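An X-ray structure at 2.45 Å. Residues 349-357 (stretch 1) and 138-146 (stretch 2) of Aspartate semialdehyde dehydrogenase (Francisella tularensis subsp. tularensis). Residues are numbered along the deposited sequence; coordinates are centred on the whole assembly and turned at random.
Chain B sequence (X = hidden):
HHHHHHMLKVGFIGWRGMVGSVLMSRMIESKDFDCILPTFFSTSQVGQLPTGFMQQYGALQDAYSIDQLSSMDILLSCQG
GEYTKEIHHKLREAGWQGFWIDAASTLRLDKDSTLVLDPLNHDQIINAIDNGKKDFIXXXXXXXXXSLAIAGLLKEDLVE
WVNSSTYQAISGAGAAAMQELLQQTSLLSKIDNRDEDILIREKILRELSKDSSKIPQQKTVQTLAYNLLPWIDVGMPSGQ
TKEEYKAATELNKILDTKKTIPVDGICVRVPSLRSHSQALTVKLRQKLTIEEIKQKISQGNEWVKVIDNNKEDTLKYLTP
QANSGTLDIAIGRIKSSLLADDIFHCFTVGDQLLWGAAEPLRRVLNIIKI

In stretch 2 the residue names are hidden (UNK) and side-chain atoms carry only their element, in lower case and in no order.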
# COMPACT_ATOMS: atom_id res chain seq x y z
N VAL B 349 -2.81 3.09 -11.08
CA VAL B 349 -1.38 3.31 -11.02
C VAL B 349 -1.00 4.29 -12.13
O VAL B 349 -1.44 4.14 -13.28
CB VAL B 349 -0.60 2.02 -11.29
CG1 VAL B 349 0.90 2.26 -11.16
CG2 VAL B 349 -1.05 0.92 -10.35
N GLY B 350 -0.17 5.28 -11.79
CA GLY B 350 0.43 6.19 -12.77
C GLY B 350 1.74 6.75 -12.33
O GLY B 350 2.12 6.63 -11.16
N ASP B 351 2.45 7.37 -13.26
CA ASP B 351 3.85 7.77 -13.06
C ASP B 351 3.95 9.12 -12.40
O ASP B 351 3.48 10.11 -12.94
CB ASP B 351 4.56 7.85 -14.40
CG ASP B 351 6.05 8.10 -14.24
OD1 ASP B 351 6.47 9.27 -14.08
OD2 ASP B 351 6.79 7.10 -14.20
N GLN B 352 4.61 9.17 -11.26
CA GLN B 352 4.66 10.38 -10.46
C GLN B 352 5.30 11.54 -11.19
O GLN B 352 4.83 12.67 -11.07
CB GLN B 352 5.41 10.13 -9.15
CG GLN B 352 5.39 11.29 -8.19
CD GLN B 352 6.64 12.12 -8.24
OE1 GLN B 352 7.75 11.59 -8.23
NE2 GLN B 352 6.48 13.45 -8.29
N LEU B 353 6.38 11.24 -11.90
CA LEU B 353 7.19 12.26 -12.56
C LEU B 353 6.55 12.88 -13.78
O LEU B 353 6.78 14.03 -14.08
CB LEU B 353 8.54 11.66 -12.91
CG LEU B 353 9.35 11.35 -11.64
CD1 LEU B 353 10.62 10.59 -11.94
CD2 LEU B 353 9.73 12.62 -10.90
N LEU B 354 5.72 12.13 -14.48
CA LEU B 354 5.13 12.59 -15.72
C LEU B 354 3.74 13.21 -15.45
O LEU B 354 3.59 14.39 -15.21
CB LEU B 354 4.99 11.41 -16.67
CG LEU B 354 6.25 10.81 -17.24
CD1 LEU B 354 6.02 9.46 -17.89
CD2 LEU B 354 6.89 11.73 -18.26
N TRP B 355 2.71 12.41 -15.47
CA TRP B 355 1.36 12.98 -15.22
C TRP B 355 1.27 13.58 -13.81
O TRP B 355 0.62 14.61 -13.58
CB TRP B 355 0.26 11.96 -15.48
CG TRP B 355 -0.23 12.01 -16.89
CD1 TRP B 355 -0.31 10.97 -17.78
CD2 TRP B 355 -0.70 13.16 -17.58
NE1 TRP B 355 -0.80 11.41 -18.98
CE2 TRP B 355 -1.06 12.75 -18.88
CE3 TRP B 355 -0.86 14.49 -17.23
CZ2 TRP B 355 -1.57 13.63 -19.81
CZ3 TRP B 355 -1.37 15.35 -18.15
CH2 TRP B 355 -1.72 14.92 -19.43
N GLY B 356 1.96 12.95 -12.88
CA GLY B 356 2.09 13.47 -11.54
C GLY B 356 2.82 14.79 -11.40
O GLY B 356 2.58 15.51 -10.44
N ALA B 357 3.80 15.08 -12.27
CA ALA B 357 4.56 16.32 -12.07
C ALA B 357 4.81 17.10 -13.34
O ALA B 357 4.31 18.19 -13.50
CB ALA B 357 5.85 16.01 -11.33
N UNK B 138 0.90 23.36 -11.00
CA UNK B 138 0.61 21.93 -11.10
C UNK B 138 0.10 21.46 -9.76
O UNK B 138 0.55 21.97 -8.71
N UNK B 139 -0.86 20.54 -9.77
CA UNK B 139 -1.46 20.04 -8.52
C UNK B 139 -0.59 18.95 -7.97
O UNK B 139 0.39 18.54 -8.59
c UNK B 139 -2.89 19.53 -8.71
o UNK B 139 -2.93 18.43 -9.62
N UNK B 140 -0.92 18.53 -6.75
CA UNK B 140 -0.27 17.42 -6.09
C UNK B 140 -0.49 16.16 -6.92
O UNK B 140 -1.54 15.98 -7.56
o UNK B 140 -1.07 15.00 -3.93
c UNK B 140 -0.79 17.26 -4.68
c UNK B 140 -0.33 15.98 -3.99
n UNK B 140 0.86 16.00 -3.46
N UNK B 141 0.52 15.32 -6.94
CA UNK B 141 0.56 14.14 -7.80
C UNK B 141 -0.63 13.18 -7.55
O UNK B 141 -1.17 12.60 -8.49
s UNK B 141 2.64 13.45 -5.99
c UNK B 141 1.92 13.43 -7.65
N UNK B 142 -1.02 13.01 -6.30
CA UNK B 142 -2.12 12.13 -5.96
C UNK B 142 -3.43 12.62 -6.60
O UNK B 142 -4.22 11.84 -7.13
o UNK B 142 -1.17 11.24 -3.93
c UNK B 142 -3.58 11.30 -4.03
c UNK B 142 -2.26 12.01 -4.42
N UNK B 143 -3.63 13.93 -6.60
CA UNK B 143 -4.83 14.51 -7.19
C UNK B 143 -4.80 14.36 -8.72
O UNK B 143 -5.80 14.08 -9.37
c UNK B 143 -6.39 16.44 -6.95
c UNK B 143 -4.95 15.99 -6.83
c UNK B 143 -4.49 16.23 -5.41
N UNK B 144 -3.63 14.58 -9.30
CA UNK B 144 -3.52 14.55 -10.73
C UNK B 144 -3.79 13.17 -11.23
O UNK B 144 -4.45 12.99 -12.21
c UNK B 144 -2.15 14.98 -11.14
o UNK B 144 -2.13 16.37 -11.01
N UNK B 145 -3.28 12.20 -10.51
CA UNK B 145 -3.33 10.84 -10.98
C UNK B 145 -4.68 10.22 -10.76
O UNK B 145 -5.08 9.36 -11.49
c UNK B 145 -0.79 10.10 -12.28
c UNK B 145 -0.86 10.43 -10.81
c UNK B 145 -2.24 10.02 -10.27
c UNK B 145 0.28 9.77 -10.06
N UNK B 146 -5.36 10.64 -9.71
CA UNK B 146 -6.67 10.11 -9.39
C UNK B 146 -7.70 10.67 -10.34
O UNK B 146 -8.50 9.95 -10.93
c UNK B 146 -8.38 10.08 -7.58
c UNK B 146 -7.03 10.55 -8.00
c UNK B 146 -10.05 12.07 -6.99
s UNK B 146 -8.85 11.06 -6.16
O HOH W 1 0.55 17.39 -10.72

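Position 138 has backbone atoms and nothing more. No side-chain atom is modelled, and no contact to stretch 1 lies within 4.5 Å. The residue is Gly138.

Position 139 carries one carbon followed by one oxygen. This is a short, unbranched hydroxyl side chain. CB points sideways, and the side chain stays more than 6 Å from stretch 1. The residue is Ser139. Its chi1 is p. The backbone does the work here: Ser139 O accepts from water 1 at 2.4 Å, a short distance, and the same water donates to Gly356 O at 2.8 Å.

Position 140 has two carbons, the second bearing one oxygen and one nitrogen. That is a carboxamide bonded directly to CB. CB points away from stretch 1. The residue is Asn140. It holds the N-cap position: Asn140 OD1 accepts from the backbone N of position 142 at 3.1 Å, so the side chain satisfies a free amide at the start of the helix.

Position 141 has one carbon and then a sulfur, with no further atom. CB points toward stretch 1. It lies 3.5 Å from Gly356 O and 4.1 Å from Gln352 CG. The residue is Cys141. Cys141 CA also makes a CA-H...O contact to Gly356 O, at 3.6 Å.

Position 142 has a CB carrying one oxygen and one carbon. The fork is at CB, and CB points away from stretch 1. The residue is Thr142, whose amide is the one capped above.

Position 143 has three carbons, with CB carrying two of them. It is out of reach of stretch 1. The residue is Val143.

Position 144 again has one carbon and one oxygen. CB points toward stretch 1 and is 3.7 Å from Trp355 O. The residue is Ser144. Ser144 OG donates to water 1 at 2.9 Å. It also lies 2.6 Å from Ser139 OG.

Position 145 has four carbons, forked at the second. CB points sideways, but the end of the side chain comes nearer to stretch 1. One terminal carbon packs against Trp355 CB and Gly356 N, and the other lies near Gly350 O. The residue is Leu145, with chi1 m and chi2 t. Leu145 CD2 is 3.8 Å from Trp355 CB and 4.0 Å from Gly356 N. Leu145 CD1 is 3.8 Å from Gly350 O.

Position 146 has two carbons, a sulfur and a last carbon, unbranched. It is out of reach of stretch 1. The residue is Met146.

The contact joins the start of one helix to a strand end, the turn after it and the first residues of the helix that follows. No direct hydrogen bond crosses it. Leu145 supplies the largest covered area, and the missing side chain of Gly350 leaves room for it: an ideal CB there would lie 2.9 Å from Leu145 CD2. At Gly356 the backbones come close, with Gly356 CA 4.1 Å from Cys141 CA. Water 1 ties Gly356 O to Ser139 O and Ser144 OG. The contact is thus close packing, with a CA-H...O contact and one bridging water as its polar part.

Stretch 2 (138-146) GSNCTVSLM
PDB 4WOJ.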